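Local atomic coordinates of pyridine synthase TbtD (Thermobispora bispora, PDB entry 5WA4), a protein that probably catalyses the formal [4+2] aza-cycloaddition that builds the central pyridine ring of the thiopeptide antibiotic thiomuracin, acting on a leader-bearing peptide precursor. Residues Arg9-His18 and Ser118-Arg129. Numbering follows the deposited sequence. Where two conformers were deposited one is given.
Sequences RWWRFRVDYH and SPDNTIHAEGER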
loop_
_atom_site.group_PDB
_atom_site.type_symbol
_atom_site.label_atom_id
_atom_site.label_comp_id
_atom_site.label_asym_id
_atom_site.label_seq_id
_atom_site.Cartn_x
_atom_site.Cartn_y
_atom_site.Cartn_z
ATOM N N ARG E 9 -13.837 -11.845 -43.799
ATOM C CA ARG E 9 -12.856 -11.469 -42.776
ATOM C C ARG E 9 -12.464 -9.981 -42.835
ATOM O O ARG E 9 -12.862 -9.250 -43.746
ATOM C CB ARG E 9 -11.603 -12.355 -42.862
ATOM C CG ARG E 9 -11.028 -12.640 -41.475
ATOM C CD ARG E 9 -9.950 -13.699 -41.469
ATOM N NE ARG E 9 -10.402 -14.980 -42.018
ATOM C CZ ARG E 9 -9.754 -16.133 -41.857
ATOM N NH1 ARG E 9 -8.628 -16.167 -41.154
ATOM N NH2 ARG E 9 -10.230 -17.252 -42.396
ATOM N N TRP E 10 -11.701 -9.545 -41.834
ATOM C CA TRP E 10 -11.296 -8.148 -41.694
ATOM C C TRP E 10 -9.932 -7.900 -42.305
ATOM O O TRP E 10 -8.938 -8.459 -41.842
ATOM C CB TRP E 10 -11.255 -7.737 -40.227
ATOM C CG TRP E 10 -12.581 -7.432 -39.650
ATOM C CD1 TRP E 10 -13.248 -8.157 -38.710
ATOM C CD2 TRP E 10 -13.411 -6.311 -39.958
ATOM N NE1 TRP E 10 -14.443 -7.557 -38.413
ATOM C CE2 TRP E 10 -14.568 -6.412 -39.168
ATOM C CE3 TRP E 10 -13.285 -5.214 -40.821
ATOM C CZ2 TRP E 10 -15.601 -5.479 -39.216
ATOM C CZ3 TRP E 10 -14.304 -4.286 -40.872
ATOM C CH2 TRP E 10 -15.451 -4.423 -40.078
ATOM N N TRP E 11 -9.892 -7.054 -43.332
ATOM C CA TRP E 11 -8.642 -6.710 -43.990
ATOM C C TRP E 11 -8.113 -5.358 -43.508
ATOM O O TRP E 11 -8.888 -4.456 -43.162
ATOM C CB TRP E 11 -8.827 -6.695 -45.505
ATOM C CG TRP E 11 -9.287 -8.005 -46.066
ATOM C CD1 TRP E 11 -10.559 -8.342 -46.453
ATOM C CD2 TRP E 11 -8.479 -9.171 -46.292
ATOM N NE1 TRP E 11 -10.585 -9.639 -46.914
ATOM C CE2 TRP E 11 -9.321 -10.168 -46.826
ATOM C CE3 TRP E 11 -7.125 -9.466 -46.093
ATOM C CZ2 TRP E 11 -8.851 -11.433 -47.167
ATOM C CZ3 TRP E 11 -6.665 -10.723 -46.428
ATOM C CH2 TRP E 11 -7.524 -11.692 -46.959
ATOM N N ARG E 12 -6.790 -5.215 -43.501
ATOM C CA ARG E 12 -6.155 -4.017 -42.966
ATOM C C ARG E 12 -5.387 -3.215 -44.010
ATOM O O ARG E 12 -4.712 -3.772 -44.876
ATOM C CB ARG E 12 -5.213 -4.389 -41.827
ATOM C CG ARG E 12 -5.910 -4.972 -40.629
ATOM C CD ARG E 12 -4.916 -5.294 -39.537
ATOM N NE ARG E 12 -4.094 -6.449 -39.874
ATOM C CZ ARG E 12 -3.053 -6.840 -39.152
ATOM N NH1 ARG E 12 -2.721 -6.160 -38.061
ATOM N NH2 ARG E 12 -2.349 -7.904 -39.513
ATOM N N PHE E 13 -5.487 -1.894 -43.907
ATOM C CA PHE E 13 -4.700 -1.009 -44.749
ATOM C C PHE E 13 -4.022 0.061 -43.907
ATOM O O PHE E 13 -4.603 0.557 -42.938
ATOM C CB PHE E 13 -5.583 -0.373 -45.824
ATOM C CG PHE E 13 -5.911 -1.303 -46.962
ATOM C CD1 PHE E 13 -4.972 -1.573 -47.944
ATOM C CD2 PHE E 13 -7.149 -1.921 -47.040
ATOM C CE1 PHE E 13 -5.265 -2.437 -48.988
ATOM C CE2 PHE E 13 -7.446 -2.782 -48.084
ATOM C CZ PHE E 13 -6.502 -3.043 -49.055
ATOM N N ARG E 14 -2.788 0.402 -44.273
ATOM C CA ARG E 14 -2.066 1.480 -43.619
ATOM C C ARG E 14 -1.825 2.674 -44.569
ATOM O O ARG E 14 -1.129 2.536 -45.575
ATOM C CB ARG E 14 -0.729 0.978 -43.079
ATOM C CG ARG E 14 -0.055 2.008 -42.175
ATOM C CD ARG E 14 1.411 1.754 -41.882
ATOM N NE ARG E 14 2.010 2.955 -41.298
ATOM C CZ ARG E 14 2.174 3.169 -39.994
ATOM N NH1 ARG E 14 1.788 2.253 -39.112
ATOM N NH2 ARG E 14 2.725 4.298 -39.567
ATOM N N VAL E 15 -2.390 3.837 -44.237
ATOM C CA VAL E 15 -2.161 5.076 -44.986
ATOM C C VAL E 15 -1.337 6.115 -44.210
ATOM O O VAL E 15 -1.888 6.821 -43.365
ATOM C CB VAL E 15 -3.496 5.751 -45.356
ATOM C CG1 VAL E 15 -3.260 6.934 -46.287
ATOM C CG2 VAL E 15 -4.453 4.739 -45.951
ATOM N N ASP E 16 -0.042 6.236 -44.503
ATOM C CA ASP E 16 0.812 7.231 -43.834
ATOM C C ASP E 16 0.573 8.669 -44.318
ATOM O O ASP E 16 0.528 8.939 -45.518
ATOM C CB ASP E 16 2.292 6.879 -44.023
ATOM C CG ASP E 16 2.683 5.586 -43.326
ATOM O OD1 ASP E 16 2.517 4.499 -43.928
ATOM O OD2 ASP E 16 3.174 5.658 -42.185
ATOM N N TYR E 17 0.438 9.595 -43.378
ATOM C CA TYR E 17 0.159 10.978 -43.726
ATOM C C TYR E 17 0.586 11.875 -42.566
ATOM O O TYR E 17 -0.239 12.472 -41.884
ATOM C CB TYR E 17 -1.318 11.121 -44.039
ATOM C CG TYR E 17 -1.735 12.325 -44.844
ATOM C CD1 TYR E 17 -1.241 12.555 -46.125
ATOM C CD2 TYR E 17 -2.675 13.208 -44.332
ATOM C CE1 TYR E 17 -1.660 13.651 -46.854
ATOM C CE2 TYR E 17 -3.104 14.309 -45.047
ATOM C CZ TYR E 17 -2.605 14.531 -46.307
ATOM O OH TYR E 17 -3.066 15.641 -46.992
ATOM N N HIS E 18 1.895 11.950 -42.362
ATOM C CA HIS E 18 2.482 12.510 -41.147
ATOM C C HIS E 18 2.072 13.937 -40.766
ATOM O O HIS E 18 1.526 14.163 -39.684
ATOM C CB HIS E 18 4.004 12.442 -41.264
ATOM C CG HIS E 18 4.517 11.051 -41.479
ATOM N ND1 HIS E 18 5.778 10.789 -41.966
ATOM C CD2 HIS E 18 3.935 9.852 -41.262
ATOM C CE1 HIS E 18 5.950 9.480 -42.045
ATOM N NE2 HIS E 18 4.852 8.887 -41.623
ATOM N N SER E 118 7.324 4.358 -41.036
ATOM C CA SER E 118 6.869 4.016 -42.374
ATOM C C SER E 118 7.034 5.252 -43.258
ATOM O O SER E 118 6.938 6.383 -42.765
ATOM C CB SER E 118 5.409 3.551 -42.326
ATOM O OG SER E 118 4.755 3.678 -43.570
ATOM N N PRO E 119 7.302 5.047 -44.558
ATOM C CA PRO E 119 7.427 6.127 -45.542
ATOM C C PRO E 119 6.187 6.998 -45.609
ATOM O O PRO E 119 5.082 6.459 -45.606
ATOM C CB PRO E 119 7.630 5.375 -46.848
ATOM C CG PRO E 119 8.286 4.098 -46.431
ATOM C CD PRO E 119 7.627 3.737 -45.142
ATOM N N ASP E 120 6.361 8.318 -45.671
ATOM C CA ASP E 120 5.219 9.225 -45.643
ATOM C C ASP E 120 4.488 9.128 -46.975
ATOM O O ASP E 120 5.075 8.757 -47.990
ATOM C CB ASP E 120 5.675 10.657 -45.346
ATOM C CG ASP E 120 4.523 11.590 -44.971
ATOM O OD1 ASP E 120 3.406 11.116 -44.660
ATOM O OD2 ASP E 120 4.750 12.821 -44.957
ATOM N N ASN E 121 3.189 9.401 -46.947
ATOM C CA ASN E 121 2.354 9.402 -48.146
ATOM C C ASN E 121 2.260 8.078 -48.907
ATOM O O ASN E 121 1.761 8.067 -50.034
ATOM C CB ASN E 121 2.843 10.486 -49.117
ATOM C CG ASN E 121 2.865 11.853 -48.494
ATOM O OD1 ASN E 121 1.818 12.468 -48.287
ATOM N ND2 ASN E 121 4.065 12.346 -48.190
ATOM N N THR E 122 2.731 6.978 -48.316
ATOM C CA THR E 122 2.560 5.651 -48.929
ATOM C C THR E 122 1.322 4.900 -48.423
ATOM O O THR E 122 0.762 5.234 -47.383
ATOM C CB THR E 122 3.781 4.746 -48.688
ATOM O OG1 THR E 122 4.034 4.643 -47.282
ATOM C CG2 THR E 122 4.998 5.302 -49.373
ATOM N N ILE E 123 0.918 3.876 -49.175
ATOM C CA ILE E 123 -0.189 2.989 -48.817
ATOM C C ILE E 123 0.302 1.562 -48.726
ATOM O O ILE E 123 0.833 1.024 -49.691
ATOM C CB ILE E 123 -1.340 3.044 -49.845
ATOM C CG1 ILE E 123 -2.138 4.336 -49.682
ATOM C CG2 ILE E 123 -2.247 1.837 -49.690
ATOM C CD1 ILE E 123 -3.252 4.506 -50.696
ATOM N N HIS E 124 0.129 0.943 -47.564
ATOM C CA HIS E 124 0.539 -0.443 -47.388
ATOM C C HIS E 124 -0.675 -1.298 -47.046
ATOM O O HIS E 124 -1.488 -0.933 -46.189
ATOM C CB HIS E 124 1.603 -0.561 -46.299
ATOM C CG HIS E 124 2.766 0.356 -46.487
ATOM N ND1 HIS E 124 3.924 -0.033 -47.132
ATOM C CD2 HIS E 124 2.950 1.648 -46.125
ATOM C CE1 HIS E 124 4.774 0.980 -47.152
ATOM N NE2 HIS E 124 4.208 2.012 -46.548
ATOM N N ALA E 125 -0.813 -2.417 -47.747
ATOM C CA ALA E 125 -1.831 -3.401 -47.429
ATOM C C ALA E 125 -1.246 -4.309 -46.355
ATOM O O ALA E 125 -0.139 -4.831 -46.528
ATOM C CB ALA E 125 -2.236 -4.189 -48.668
ATOM N N GLU E 126 -1.966 -4.470 -45.242
ATOM C CA GLU E 126 -1.399 -5.112 -44.054
ATOM C C GLU E 126 -1.974 -6.504 -43.809
ATOM O O GLU E 126 -1.550 -7.212 -42.891
ATOM C CB GLU E 126 -1.594 -4.225 -42.803
ATOM C CG GLU E 126 -0.603 -3.034 -42.689
ATOM C CD GLU E 126 -0.696 -2.281 -41.363
ATOM O OE1 GLU E 126 -1.730 -2.382 -40.673
ATOM O OE2 GLU E 126 0.274 -1.593 -40.997
ATOM N N GLY E 127 -2.919 -6.915 -44.642
ATOM C CA GLY E 127 -3.472 -8.247 -44.515
ATOM C C GLY E 127 -4.510 -8.256 -43.422
ATOM O O GLY E 127 -4.932 -7.211 -42.954
ATOM N N GLU E 128 -4.889 -9.444 -42.982
ATOM C CA GLU E 128 -6.065 -9.611 -42.147
ATOM C C GLU E 128 -5.812 -9.779 -40.649
ATOM O O GLU E 128 -4.777 -10.300 -40.238
ATOM C CB GLU E 128 -6.828 -10.818 -42.654
ATOM C CG GLU E 128 -5.932 -12.026 -42.771
ATOM C CD GLU E 128 -6.640 -13.208 -43.364
ATOM O OE1 GLU E 128 -7.261 -13.971 -42.598
ATOM O OE2 GLU E 128 -6.571 -13.371 -44.599
ATOM N N ARG E 129 -6.773 -9.330 -39.845
ATOM C CA ARG E 129 -6.765 -9.577 -38.409
ATOM C C ARG E 129 -6.685 -11.078 -38.180
ATOM O O ARG E 129 -7.351 -11.831 -38.889
ATOM C CB ARG E 129 -8.018 -9.003 -37.748
ATOM C CG ARG E 129 -8.135 -7.493 -37.830
ATOM C CD ARG E 129 -8.969 -6.964 -36.684
ATOM N NE ARG E 129 -8.365 -7.307 -35.403
ATOM C CZ ARG E 129 -8.865 -6.963 -34.225
ATOM N NH1 ARG E 129 -9.983 -6.250 -34.163
ATOM N NH2 ARG E 129 -8.243 -7.323 -33.112
#
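His18 lies flat against Asp120: imidazole ring and carboxylate are stacked 6° from parallel, with OD1 3.4 Å above the ring plane. Asp120 OD1 also accepts from His18 N at 2.9 Å, a nearly straight bond coming from above the carboxylate plane, while OD2 turns to Ser88. Ser118 O sits at the edge of the same ring. Nearby, Arg14 grips Asp16 side-on, NE to OD1 at 3.1 Å and NH2 to OD2 at 3.0 Å; an extended chain with CG anti to the backbone N (chi1 -170°) carries the guanidinium there, and NH2 also donates to Arg51 O. Strand 123-128 is an outer strand of the four-stranded antiparallel sheet, ordered 44-49, 55-62, 9-16, 123-128, and pairs with strand 9-16 at 162°. Arg14 and His124 form a hydrogen-bonded pair. Phe13, Ala125 and Ile123 pack on helix 64-85; Phe13 CE1 meets Ala125 CB at 3.5 Å, and Val15 CG2, 4.4 Å from Ile123 CG1, belongs to a side chain resting on Leu25 of helix 22-35. Arg12, its chain bent at chi3, brings NE to Gly127 O, which also accepts from the backbone N of Arg12, the two donors on opposite faces of its carbonyl plane. Glu128 OE1 forms a salt bridge with Arg9 NH1 at 3.0 Å, a nitrogen shared with Glu131.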